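Local coordinates for protein VP5 (Halorubrum pleomorphic virus 2, PDB 6QGI) that probably serves as the virus's membrane fusion protein, an envelope protein that would merge the viral membrane with that of its haloarchaeal host, at residues Ile79-Glu84 with Ser247-Asn252; Asn151-Leu156 with Gly204-Gly209; Tyr191-Asp194 with Leu199-Asp202; Glu466-Ser471 with Asp480-Gln485. All blocks are in the same frame, centred on the assembly; numbering follows the deposited sequence.

Contact 1: Ile79-Glu84 with Ser247-Asn252; sequences IAAIEE and STWVSN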
loop_
_atom_site.group_PDB
_atom_site.type_symbol
_atom_site.label_atom_id
_atom_site.label_comp_id
_atom_site.label_asym_id
_atom_site.label_seq_id
_atom_site.Cartn_x
_atom_site.Cartn_y
_atom_site.Cartn_z
ATOM N N ILE A 79 10.521 18.754 -19.004
ATOM C CA ILE A 79 9.506 19.275 -19.937
ATOM C C ILE A 79 9.415 20.806 -19.800
ATOM O O ILE A 79 9.541 21.503 -20.810
ATOM C CB ILE A 79 8.125 18.573 -19.779
ATOM C CG1 ILE A 79 8.188 17.154 -20.378
ATOM C CG2 ILE A 79 6.985 19.379 -20.442
ATOM C CD1 ILE A 79 7.148 16.221 -19.900
ATOM N N ALA A 80 9.268 21.316 -18.557
ATOM C CA ALA A 80 9.195 22.751 -18.257
ATOM C C ALA A 80 10.480 23.478 -18.664
ATOM O O ALA A 80 10.408 24.609 -19.146
ATOM C CB ALA A 80 8.928 22.963 -16.782
ATOM N N ALA A 81 11.644 22.821 -18.492
ATOM C CA ALA A 81 12.942 23.365 -18.883
ATOM C C ALA A 81 13.046 23.443 -20.408
ATOM O O ALA A 81 13.609 24.409 -20.916
ATOM C CB ALA A 81 14.070 22.509 -18.315
ATOM N N ILE A 82 12.475 22.447 -21.134
ATOM C CA ILE A 82 12.484 22.384 -22.604
ATOM C C ILE A 82 11.569 23.496 -23.171
ATOM O O ILE A 82 11.922 24.097 -24.186
ATOM C CB ILE A 82 12.124 20.956 -23.148
ATOM C CG1 ILE A 82 13.246 19.939 -22.819
ATOM C CG2 ILE A 82 11.861 20.964 -24.675
ATOM C CD1 ILE A 82 12.811 18.449 -22.743
ATOM N N GLU A 83 10.427 23.781 -22.503
ATOM C CA GLU A 83 9.474 24.825 -22.913
ATOM C C GLU A 83 10.148 26.196 -22.909
ATOM O O GLU A 83 10.059 26.920 -23.897
ATOM C CB GLU A 83 8.226 24.847 -22.002
ATOM C CG GLU A 83 7.399 23.569 -22.007
ATOM C CD GLU A 83 6.260 23.447 -23.002
ATOM O OE1 GLU A 83 5.311 22.682 -22.711
ATOM O OE2 GLU A 83 6.314 24.095 -24.072
ATOM N N GLU A 84 10.852 26.523 -21.809
ATOM C CA GLU A 84 11.584 27.778 -21.622
ATOM C C GLU A 84 12.760 27.860 -22.589
ATOM O O GLU A 84 13.051 28.936 -23.111
ATOM C CB GLU A 84 12.059 27.909 -20.170
ATOM C CG GLU A 84 10.927 28.246 -19.216
ATOM C CD GLU A 84 10.917 29.640 -18.614
ATOM O OE1 GLU A 84 11.401 30.588 -19.272
ATOM O OE2 GLU A 84 10.399 29.789 -17.484
ATOM N N SER A 247 19.830 21.102 -12.098
ATOM C CA SER A 247 20.753 22.240 -12.224
ATOM C C SER A 247 21.948 21.852 -13.098
ATOM O O SER A 247 22.493 22.700 -13.809
ATOM C CB SER A 247 21.225 22.715 -10.854
ATOM O OG SER A 247 21.953 23.928 -10.963
ATOM N N THR A 248 22.340 20.560 -13.043
ATOM C CA THR A 248 23.416 19.974 -13.840
ATOM C C THR A 248 22.865 19.714 -15.251
ATOM O O THR A 248 23.529 20.053 -16.227
ATOM C CB THR A 248 23.969 18.708 -13.150
ATOM O OG1 THR A 248 24.425 19.053 -11.840
ATOM C CG2 THR A 248 25.108 18.054 -13.931
ATOM N N TRP A 249 21.640 19.150 -15.350
ATOM C CA TRP A 249 20.956 18.836 -16.610
ATOM C C TRP A 249 20.775 20.087 -17.473
ATOM O O TRP A 249 21.066 20.035 -18.663
ATOM C CB TRP A 249 19.600 18.146 -16.361
ATOM C CG TRP A 249 18.962 17.630 -17.619
ATOM C CD1 TRP A 249 19.175 16.419 -18.204
ATOM C CD2 TRP A 249 18.043 18.330 -18.468
ATOM N NE1 TRP A 249 18.464 16.326 -19.374
ATOM C CE2 TRP A 249 17.737 17.473 -19.548
ATOM C CE3 TRP A 249 17.443 19.602 -18.422
ATOM C CZ2 TRP A 249 16.858 17.843 -20.572
ATOM C CZ3 TRP A 249 16.572 19.966 -19.435
ATOM C CH2 TRP A 249 16.293 19.096 -20.498
ATOM N N VAL A 250 20.327 21.206 -16.868
ATOM C CA VAL A 250 20.120 22.494 -17.535
ATOM C C VAL A 250 21.469 23.008 -18.076
ATOM O O VAL A 250 21.535 23.391 -19.243
ATOM C CB VAL A 250 19.414 23.533 -16.609
ATOM C CG1 VAL A 250 19.390 24.924 -17.237
ATOM C CG2 VAL A 250 17.992 23.092 -16.271
ATOM N N SER A 251 22.541 22.952 -17.257
ATOM C CA SER A 251 23.889 23.390 -17.641
ATOM C C SER A 251 24.473 22.580 -18.812
ATOM O O SER A 251 25.205 23.144 -19.625
ATOM C CB SER A 251 24.837 23.313 -16.450
ATOM O OG SER A 251 24.512 24.294 -15.480
ATOM N N ASN A 252 24.147 21.279 -18.901
ATOM C CA ASN A 252 24.648 20.404 -19.965
ATOM C C ASN A 252 23.848 20.543 -21.274
ATOM O O ASN A 252 24.394 20.298 -22.353
ATOM C CB ASN A 252 24.628 18.935 -19.511
ATOM C CG ASN A 252 25.400 18.618 -18.246
ATOM O OD1 ASN A 252 26.187 19.422 -17.722
ATOM N ND2 ASN A 252 25.172 17.424 -17.712
#
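Ala81 and Val250 bring the two backbones to their nearest, with CA of Ala81 7.4 Å from CA of Val250, where helix 66-86 and helix 225-253 run in roughly the same direction at an angle of 33°. The axes of the two short segments stay 11.3 Å apart, a rather wide spacing that one large side chain bridges. Trp249 does this. Its CG lies anti to the backbone N (chi1 -172°), which sends the indole across the gap with the six-membered ring leading. Two adjoining carbons of that ring do the touching. CZ3 of Trp249 meets the methyl CB of Ala81 at 3.7 Å, the methyl coming in obliquely to the ring. CH2 of Trp249 reaches CG1 of Ile82 at 3.9 Å, and here the isoleucine lies at the edge of the indole, near its plane, the two side chains crossing at about a right angle. Val250 adds a looser touch, its CG2 standing 4.5 Å from CB of Ala81. Small and large residues are thus matched: the alanine leaves room for the tip of the tryptophan, and the isoleucine beside it abuts the ring edge. Farther out, Trp479 of helix 476-496 also lies against Ile82, while NE1 of Trp249 is hydrogen-bonded to the carbonyl oxygen of Asn472. No hydrogen bond joins the two helices here, so their association at this level rests on buried apolar surface, with the indole's one polar atom satisfied by the chain leading into a third helix.

Contact 2: Asn151-Leu156 with Gly204-Gly209; sequences NTIEDL and GDLKNG
Leu206 is the shared partner of Ile153 and Leu156, and it stands at the first position of a type I beta turn, Leu206-Gly209, laid against the chain as it runs into strand 155-159 of a four-stranded antiparallel sheet. Its two methyls divide the work. CD2 of Leu206 meets CD1 of Ile153 at 3.8 Å, the side chains slanting across one another, and CD1 of Leu206 lies 4.1 Å from CD1 of Leu156, whose side chain runs at about a right angle to it. Leu206 thus touches two residues three apart in sequence; all three are buried, and no hydrogen bond crosses between the segments. Ile153 points toward the turn; its CG1 takes the crowded position between backbone N and carbonyl carbon (chi1 61°), which carries CD1 to the meeting point. Leu156 starts off to the side, and only the far end of its side chain closes on Leu206. Val184 of strand 176-186 touches both Ile153 and Leu206. Backbone hydrogen bonds join Ile153 to Met145 and Lys207 to Leu146, so two consecutive residues of one neighbouring loop tie both sides of the contact, while Lys139 holds the carboxylate of Asp155 and the carbonyl oxygen of Leu156. Leu206 N is itself hydrogen-bonded to the hydroxyl of Tyr193. Gly209, with its positive phi of 85°, ends the turn, and its N donates a short bond of 2.7 Å to the carbonyl O of Leu206.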
loop_
_atom_site.group_PDB
_atom_site.type_symbol
_atom_site.label_atom_id
_atom_site.label_comp_id
_atom_site.label_asym_id
_atom_site.label_seq_id
_atom_site.Cartn_x
_atom_site.Cartn_y
_atom_site.Cartn_z
ATOM N N ASN A 151 9.738 -0.012 31.626
ATOM C CA ASN A 151 9.184 0.844 32.672
ATOM C C ASN A 151 7.949 1.555 32.140
ATOM O O ASN A 151 7.854 1.783 30.933
ATOM C CB ASN A 151 10.233 1.849 33.158
ATOM C CG ASN A 151 11.068 1.330 34.298
ATOM O OD1 ASN A 151 10.656 1.352 35.462
ATOM N ND2 ASN A 151 12.261 0.848 33.993
ATOM N N THR A 152 6.999 1.891 33.023
ATOM C CA THR A 152 5.767 2.555 32.611
ATOM C C THR A 152 6.046 4.043 32.346
ATOM O O THR A 152 6.601 4.742 33.197
ATOM C CB THR A 152 4.646 2.321 33.639
ATOM O OG1 THR A 152 4.476 0.916 33.823
ATOM C CG2 THR A 152 3.312 2.925 33.210
ATOM N N ILE A 153 5.662 4.510 31.147
ATOM C CA ILE A 153 5.805 5.909 30.724
ATOM C C ILE A 153 4.814 6.761 31.538
ATOM O O ILE A 153 3.790 6.232 31.989
ATOM C CB ILE A 153 5.626 6.079 29.184
ATOM C CG1 ILE A 153 4.219 5.638 28.698
ATOM C CG2 ILE A 153 6.749 5.356 28.421
ATOM C CD1 ILE A 153 3.748 6.272 27.428
ATOM N N GLU A 154 5.126 8.052 31.763
ATOM C CA GLU A 154 4.262 8.934 32.561
ATOM C C GLU A 154 2.907 9.167 31.877
ATOM O O GLU A 154 1.878 9.154 32.557
ATOM C CB GLU A 154 4.944 10.270 32.878
ATOM C CG GLU A 154 6.047 10.157 33.918
ATOM C CD GLU A 154 6.080 11.250 34.971
ATOM O OE1 GLU A 154 5.587 12.369 34.700
ATOM O OE2 GLU A 154 6.612 10.984 36.074
ATOM N N ASP A 155 2.913 9.348 30.540
ATOM C CA ASP A 155 1.723 9.535 29.707
ATOM C C ASP A 155 2.048 9.382 28.219
ATOM O O ASP A 155 3.190 9.586 27.794
ATOM C CB ASP A 155 1.054 10.907 29.954
ATOM C CG ASP A 155 -0.469 10.923 29.870
ATOM O OD1 ASP A 155 -1.067 9.853 29.607
ATOM O OD2 ASP A 155 -1.062 12.000 30.085
ATOM N N LEU A 156 1.029 8.989 27.445
ATOM C CA LEU A 156 1.060 8.849 25.993
ATOM C C LEU A 156 0.062 9.860 25.455
ATOM O O LEU A 156 -1.130 9.764 25.758
ATOM C CB LEU A 156 0.737 7.400 25.560
ATOM C CG LEU A 156 0.448 7.129 24.073
ATOM C CD1 LEU A 156 1.689 7.308 23.209
ATOM C CD2 LEU A 156 -0.120 5.747 23.884
ATOM N N GLY A 204 14.235 5.745 26.666
ATOM C CA GLY A 204 13.069 6.520 27.078
ATOM C C GLY A 204 11.941 6.477 26.064
ATOM O O GLY A 204 10.809 6.855 26.376
ATOM N N ASP A 205 12.247 6.033 24.837
ATOM C CA ASP A 205 11.276 5.922 23.747
ATOM C C ASP A 205 10.334 4.749 23.964
ATOM O O ASP A 205 10.726 3.778 24.617
ATOM C CB ASP A 205 12.006 5.775 22.400
ATOM C CG ASP A 205 12.817 6.991 22.011
ATOM O OD1 ASP A 205 12.863 7.949 22.800
ATOM O OD2 ASP A 205 13.412 6.977 20.925
ATOM N N LEU A 206 9.107 4.826 23.396
ATOM C CA LEU A 206 8.108 3.750 23.463
ATOM C C LEU A 206 8.786 2.438 23.075
ATOM O O LEU A 206 9.505 2.411 22.073
ATOM C CB LEU A 206 6.903 4.029 22.534
ATOM C CG LEU A 206 5.965 5.175 22.897
ATOM C CD1 LEU A 206 5.060 5.514 21.736
ATOM C CD2 LEU A 206 5.129 4.859 24.130
ATOM N N LYS A 207 8.629 1.393 23.905
ATOM C CA LYS A 207 9.267 0.083 23.756
ATOM C C LYS A 207 9.395 -0.367 22.300
ATOM O O LYS A 207 10.433 -0.912 21.926
ATOM C CB LYS A 207 8.501 -0.989 24.552
ATOM C CG LYS A 207 9.329 -2.234 24.841
ATOM C CD LYS A 207 8.465 -3.419 25.184
ATOM C CE LYS A 207 9.270 -4.691 25.146
ATOM N NZ LYS A 207 8.416 -5.882 25.372
ATOM N N ASN A 208 8.361 -0.127 21.488
ATOM C CA ASN A 208 8.332 -0.566 20.104
ATOM C C ASN A 208 8.201 0.599 19.128
ATOM O O ASN A 208 7.728 0.408 18.010
ATOM C CB ASN A 208 7.191 -1.561 19.917
ATOM C CG ASN A 208 7.195 -2.696 20.900
ATOM O OD1 ASN A 208 8.240 -3.254 21.243
ATOM N ND2 ASN A 208 6.024 -3.059 21.382
ATOM N N GLY A 209 8.652 1.778 19.548
ATOM C CA GLY A 209 8.682 2.992 18.742
ATOM C C GLY A 209 7.403 3.791 18.746
ATOM O O GLY A 209 7.392 4.963 19.136
#

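Contact 3: Tyr191-Asp194 with Leu199-Asp202; sequences YYYD and LVGD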
loop_
_atom_site.group_PDB
_atom_site.type_symbol
_atom_site.label_atom_id
_atom_site.label_comp_id
_atom_site.label_asym_id
_atom_site.label_seq_id
_atom_site.Cartn_x
_atom_site.Cartn_y
_atom_site.Cartn_z
ATOM N N TYR A 191 9.068 13.445 24.858
ATOM C CA TYR A 191 9.556 12.995 23.551
ATOM C C TYR A 191 8.477 13.199 22.511
ATOM O O TYR A 191 7.340 12.790 22.730
ATOM C CB TYR A 191 10.005 11.518 23.575
ATOM C CG TYR A 191 11.286 11.236 24.334
ATOM C CD1 TYR A 191 12.120 12.262 24.763
ATOM C CD2 TYR A 191 11.682 9.923 24.590
ATOM C CE1 TYR A 191 13.302 12.002 25.451
ATOM C CE2 TYR A 191 12.873 9.651 25.264
ATOM C CZ TYR A 191 13.679 10.690 25.692
ATOM O OH TYR A 191 14.841 10.417 26.370
ATOM N N TYR A 192 8.821 13.839 21.389
ATOM C CA TYR A 192 7.862 14.090 20.320
ATOM C C TYR A 192 8.283 13.334 19.067
ATOM O O TYR A 192 9.443 13.408 18.663
ATOM C CB TYR A 192 7.721 15.597 20.055
ATOM C CG TYR A 192 7.286 16.390 21.271
ATOM C CD1 TYR A 192 5.939 16.592 21.552
ATOM C CD2 TYR A 192 8.225 16.956 22.131
ATOM C CE1 TYR A 192 5.533 17.341 22.654
ATOM C CE2 TYR A 192 7.831 17.694 23.247
ATOM C CZ TYR A 192 6.484 17.886 23.503
ATOM O OH TYR A 192 6.088 18.617 24.599
ATOM N N TYR A 193 7.350 12.570 18.483
ATOM C CA TYR A 193 7.607 11.765 17.289
ATOM C C TYR A 193 6.811 12.255 16.108
ATOM O O TYR A 193 5.606 12.481 16.216
ATOM C CB TYR A 193 7.278 10.275 17.513
ATOM C CG TYR A 193 7.915 9.624 18.723
ATOM C CD1 TYR A 193 9.226 9.908 19.091
ATOM C CD2 TYR A 193 7.226 8.655 19.451
ATOM C CE1 TYR A 193 9.819 9.289 20.186
ATOM C CE2 TYR A 193 7.823 8.007 20.526
ATOM C CZ TYR A 193 9.116 8.326 20.891
ATOM O OH TYR A 193 9.674 7.711 21.977
ATOM N N ASP A 194 7.484 12.360 14.962
ATOM C CA ASP A 194 6.904 12.760 13.685
ATOM C C ASP A 194 7.735 12.073 12.573
ATOM O O ASP A 194 8.825 11.580 12.878
ATOM C CB ASP A 194 6.854 14.309 13.554
ATOM C CG ASP A 194 8.178 15.037 13.657
ATOM O OD1 ASP A 194 9.193 14.384 13.844
ATOM O OD2 ASP A 194 8.187 16.257 13.525
ATOM N N LEU A 199 12.381 8.497 16.017
ATOM C CA LEU A 199 12.523 8.234 17.449
ATOM C C LEU A 199 13.730 8.988 17.998
ATOM O O LEU A 199 14.596 9.390 17.219
ATOM C CB LEU A 199 12.665 6.730 17.721
ATOM C CG LEU A 199 11.540 5.783 17.282
ATOM C CD1 LEU A 199 11.745 4.445 17.900
ATOM C CD2 LEU A 199 10.157 6.296 17.663
ATOM N N VAL A 200 13.790 9.187 19.326
ATOM C CA VAL A 200 14.907 9.886 19.974
ATOM C C VAL A 200 16.180 9.006 19.887
ATOM O O VAL A 200 17.245 9.528 19.563
ATOM C CB VAL A 200 14.575 10.327 21.427
ATOM C CG1 VAL A 200 15.742 11.074 22.068
ATOM C CG2 VAL A 200 13.324 11.198 21.454
ATOM N N GLY A 201 16.038 7.700 20.125
ATOM C CA GLY A 201 17.137 6.741 20.033
ATOM C C GLY A 201 17.612 6.106 21.327
ATOM O O GLY A 201 18.418 5.170 21.280
ATOM N N ASP A 202 17.128 6.602 22.493
ATOM C CA ASP A 202 17.490 6.097 23.824
ATOM C C ASP A 202 16.424 5.101 24.352
ATOM O O ASP A 202 15.520 4.720 23.603
ATOM C CB ASP A 202 17.690 7.271 24.804
ATOM C CG ASP A 202 16.413 7.996 25.176
ATOM O OD1 ASP A 202 15.782 8.584 24.276
ATOM O OD2 ASP A 202 16.046 7.976 26.365
#
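Tyr191 and Tyr193, on the same side of strand 189-193 and two residues apart, receive Leu199, Val200 and Asp202 from the loop by which the chain turns back after the strand. Each ring is covered by an aliphatic methyl. CG2 of Val200 stands over one face of Tyr191, 3.7 Å from the ring centroid and displaced toward the side of CG, a CH-pi contact. Leu199 makes the second such contact more squarely, with CD2 at 3.8 Å from the centroid of the Tyr193 ring and almost on its normal. Val200 also reaches the second ring, its CG2 lying 4.2 Å from CE1 of Tyr193, so this one valine touches both rings, Tyr191 much the more closely. The strand is the second arm of a beta hairpin whose first is strand 176-186, and backbone hydrogen bonds to Val184 and Val182 hold Tyr191 and Tyr193 in the hairpin. At the far end of the first ring the contact turns polar: OH of Tyr191 donates to OD2 of Asp202 at 2.7 Å. The carboxylate is met on its syn side, 31° out of its plane, and stands nearly perpendicular to the ring. Asp202 CG takes up a place between backbone N and carbonyl carbon (chi1 70°), which turns the carboxylate to the tyrosine hydroxyl, and OD2 also accepts the N-H of Gly204, as in an Asx turn. Asp205 brings a second carboxylate close to that of Asp202, which might raise the proton affinity of either, and its OD2 accepts the N-H of Gly201, whose positive phi suits glycine.

Contact 4: Glu466-Ser471 with Asp480-Gln485; sequences EPHTDS and DQLEQQ
His468, which meets Leu482 across this contact, shares the NZ of Lys78 with its neighbour Thr469: the lysine nitrogen is hydrogen-bonded both to ND1 of His468 and to the carbonyl oxygen of Thr469. A charged lysine donating to ND1 would suit a neutral imidazole with its proton on NE2, and NE2 does have a weak hydrogen bond to Thr75. The same NE2 corner of the ring faces the helix, where CD1 of Leu482 lies 3.7 Å away and oblique to the ring, the two side chains crossing at about a right angle. Leu482 points toward the loop, and with CG anti to its backbone N (chi1 -177°) one branch is held out to the imidazole. The segments belong to a loop and the helix it leads into, 476-496, so the chain doubles back upon itself and the leucine, from the second turn of that helix, comes back to the histidine fourteen residues earlier. Aromatic groups also lie round the imidazole: Tyr473 stacks on His468, and the rings of His71 and Trp479 meet it at inclined angles. Closer to the solvent, Glu466 and Gln485 approach without bonding, N of Glu466 being 4.5 Å from OE1 of Gln485. That amide oxygen is instead hydrogen-bonded to the OG of Ser465, one residue earlier in the loop.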
loop_
_atom_site.group_PDB
_atom_site.type_symbol
_atom_site.label_atom_id
_atom_site.label_comp_id
_atom_site.label_asym_id
_atom_site.label_seq_id
_atom_site.Cartn_x
_atom_site.Cartn_y
_atom_site.Cartn_z
ATOM N N GLU A 466 13.549 3.976 -19.601
ATOM C CA GLU A 466 14.873 4.372 -19.121
ATOM C C GLU A 466 14.718 5.411 -18.002
ATOM O O GLU A 466 13.984 6.381 -18.175
ATOM C CB GLU A 466 15.717 4.917 -20.273
ATOM C CG GLU A 466 17.166 5.165 -19.901
ATOM C CD GLU A 466 18.052 5.581 -21.056
ATOM O OE1 GLU A 466 18.110 4.844 -22.067
ATOM O OE2 GLU A 466 18.703 6.645 -20.944
ATOM N N PRO A 467 15.308 5.201 -16.814
ATOM C CA PRO A 467 15.126 6.178 -15.734
ATOM C C PRO A 467 15.891 7.454 -16.041
ATOM O O PRO A 467 16.866 7.401 -16.777
ATOM C CB PRO A 467 15.682 5.450 -14.505
ATOM C CG PRO A 467 15.851 4.019 -14.934
ATOM C CD PRO A 467 16.180 4.105 -16.370
ATOM N N HIS A 468 15.431 8.588 -15.513
ATOM C CA HIS A 468 16.058 9.884 -15.728
ATOM C C HIS A 468 17.324 10.054 -14.912
ATOM O O HIS A 468 17.453 9.527 -13.805
ATOM C CB HIS A 468 15.090 11.009 -15.383
ATOM C CG HIS A 468 14.015 11.232 -16.390
ATOM N ND1 HIS A 468 14.177 12.122 -17.429
ATOM C CD2 HIS A 468 12.760 10.740 -16.431
ATOM C CE1 HIS A 468 13.032 12.117 -18.089
ATOM N NE2 HIS A 468 12.153 11.289 -17.534
ATOM N N THR A 469 18.248 10.828 -15.474
ATOM C CA THR A 469 19.557 11.210 -14.952
ATOM C C THR A 469 19.770 12.659 -15.362
ATOM O O THR A 469 18.957 13.210 -16.108
ATOM C CB THR A 469 20.677 10.276 -15.508
ATOM O OG1 THR A 469 20.952 10.589 -16.874
ATOM C CG2 THR A 469 20.386 8.788 -15.333
ATOM N N ASP A 470 20.858 13.279 -14.906
ATOM C CA ASP A 470 21.162 14.654 -15.289
ATOM C C ASP A 470 21.657 14.759 -16.744
ATOM O O ASP A 470 21.691 15.859 -17.275
ATOM C CB ASP A 470 22.186 15.291 -14.324
ATOM C CG ASP A 470 23.312 14.398 -13.817
ATOM O OD1 ASP A 470 23.616 13.383 -14.482
ATOM O OD2 ASP A 470 23.907 14.735 -12.765
ATOM N N SER A 471 22.079 13.662 -17.377
ATOM C CA SER A 471 22.567 13.745 -18.762
ATOM C C SER A 471 21.618 13.104 -19.803
ATOM O O SER A 471 21.880 13.238 -20.999
ATOM C CB SER A 471 23.954 13.122 -18.874
ATOM O OG SER A 471 23.944 11.759 -18.486
ATOM N N ASP A 480 9.914 10.317 -27.118
ATOM C CA ASP A 480 8.882 9.628 -27.899
ATOM C C ASP A 480 8.733 8.176 -27.408
ATOM O O ASP A 480 7.611 7.665 -27.318
ATOM C CB ASP A 480 9.213 9.668 -29.409
ATOM C CG ASP A 480 9.118 11.035 -30.088
ATOM O OD1 ASP A 480 8.596 11.984 -29.457
ATOM O OD2 ASP A 480 9.555 11.150 -31.256
ATOM N N GLN A 481 9.872 7.539 -27.058
ATOM C CA GLN A 481 9.942 6.175 -26.533
ATOM C C GLN A 481 9.297 6.104 -25.148
ATOM O O GLN A 481 8.587 5.137 -24.872
ATOM C CB GLN A 481 11.395 5.683 -26.474
ATOM C CG GLN A 481 11.526 4.168 -26.628
ATOM C CD GLN A 481 12.906 3.628 -26.317
ATOM O OE1 GLN A 481 13.798 4.330 -25.819
ATOM N NE2 GLN A 481 13.106 2.348 -26.594
ATOM N N LEU A 482 9.522 7.137 -24.290
ATOM C CA LEU A 482 8.928 7.238 -22.949
ATOM C C LEU A 482 7.404 7.216 -23.094
ATOM O O LEU A 482 6.736 6.393 -22.465
ATOM C CB LEU A 482 9.411 8.527 -22.229
ATOM C CG LEU A 482 8.933 8.755 -20.773
ATOM C CD1 LEU A 482 10.032 9.335 -19.917
ATOM C CD2 LEU A 482 7.723 9.675 -20.717
ATOM N N GLU A 483 6.885 8.097 -23.972
ATOM C CA GLU A 483 5.478 8.274 -24.319
ATOM C C GLU A 483 4.867 6.985 -24.872
ATOM O O GLU A 483 3.759 6.627 -24.471
ATOM C CB GLU A 483 5.349 9.403 -25.361
ATOM C CG GLU A 483 3.922 9.748 -25.763
ATOM C CD GLU A 483 3.816 10.752 -26.894
ATOM O OE1 GLU A 483 3.472 11.925 -26.623
ATOM O OE2 GLU A 483 4.071 10.363 -28.058
ATOM N N GLN A 484 5.581 6.300 -25.794
ATOM C CA GLN A 484 5.091 5.083 -26.438
ATOM C C GLN A 484 5.085 3.897 -25.483
ATOM O O GLN A 484 4.071 3.198 -25.436
ATOM C CB GLN A 484 5.887 4.755 -27.713
ATOM C CG GLN A 484 5.202 3.750 -28.659
ATOM C CD GLN A 484 3.740 4.037 -28.959
ATOM O OE1 GLN A 484 2.863 3.197 -28.737
ATOM N NE2 GLN A 484 3.442 5.225 -29.473
ATOM N N GLN A 485 6.181 3.683 -24.707
ATOM C CA GLN A 485 6.290 2.581 -23.736
ATOM C C GLN A 485 5.187 2.653 -22.682
ATOM O O GLN A 485 4.669 1.613 -22.266
ATOM C CB GLN A 485 7.661 2.566 -23.050
ATOM C CG GLN A 485 8.759 1.909 -23.881
ATOM C CD GLN A 485 10.151 2.362 -23.504
ATOM O OE1 GLN A 485 10.355 3.241 -22.658
ATOM N NE2 GLN A 485 11.151 1.776 -24.142
#

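In the fold
Along the chain, contact 3 is nested inside the loop closed by contact 2, and both lie inside the loop closed by contact 1; contact 4 follows later. In space they form two pairs. Contacts 2 and 3, with centres about 10 Å apart, share the four-stranded antiparallel sheet, and contacts 1 and 4, about 15 Å apart, meet where the 466-471 loop passes Trp249. Contacts 1 and 3 lie about 40 Å apart between centres, and the long helix 225-253 runs from one to the other: its beginning touches Tyr193 and Leu199 of contact 3, while its end carries 247-252. The two pairs thus lie near opposite ends of one long helix, with helix 476-496, the last in the model, joined to one of them.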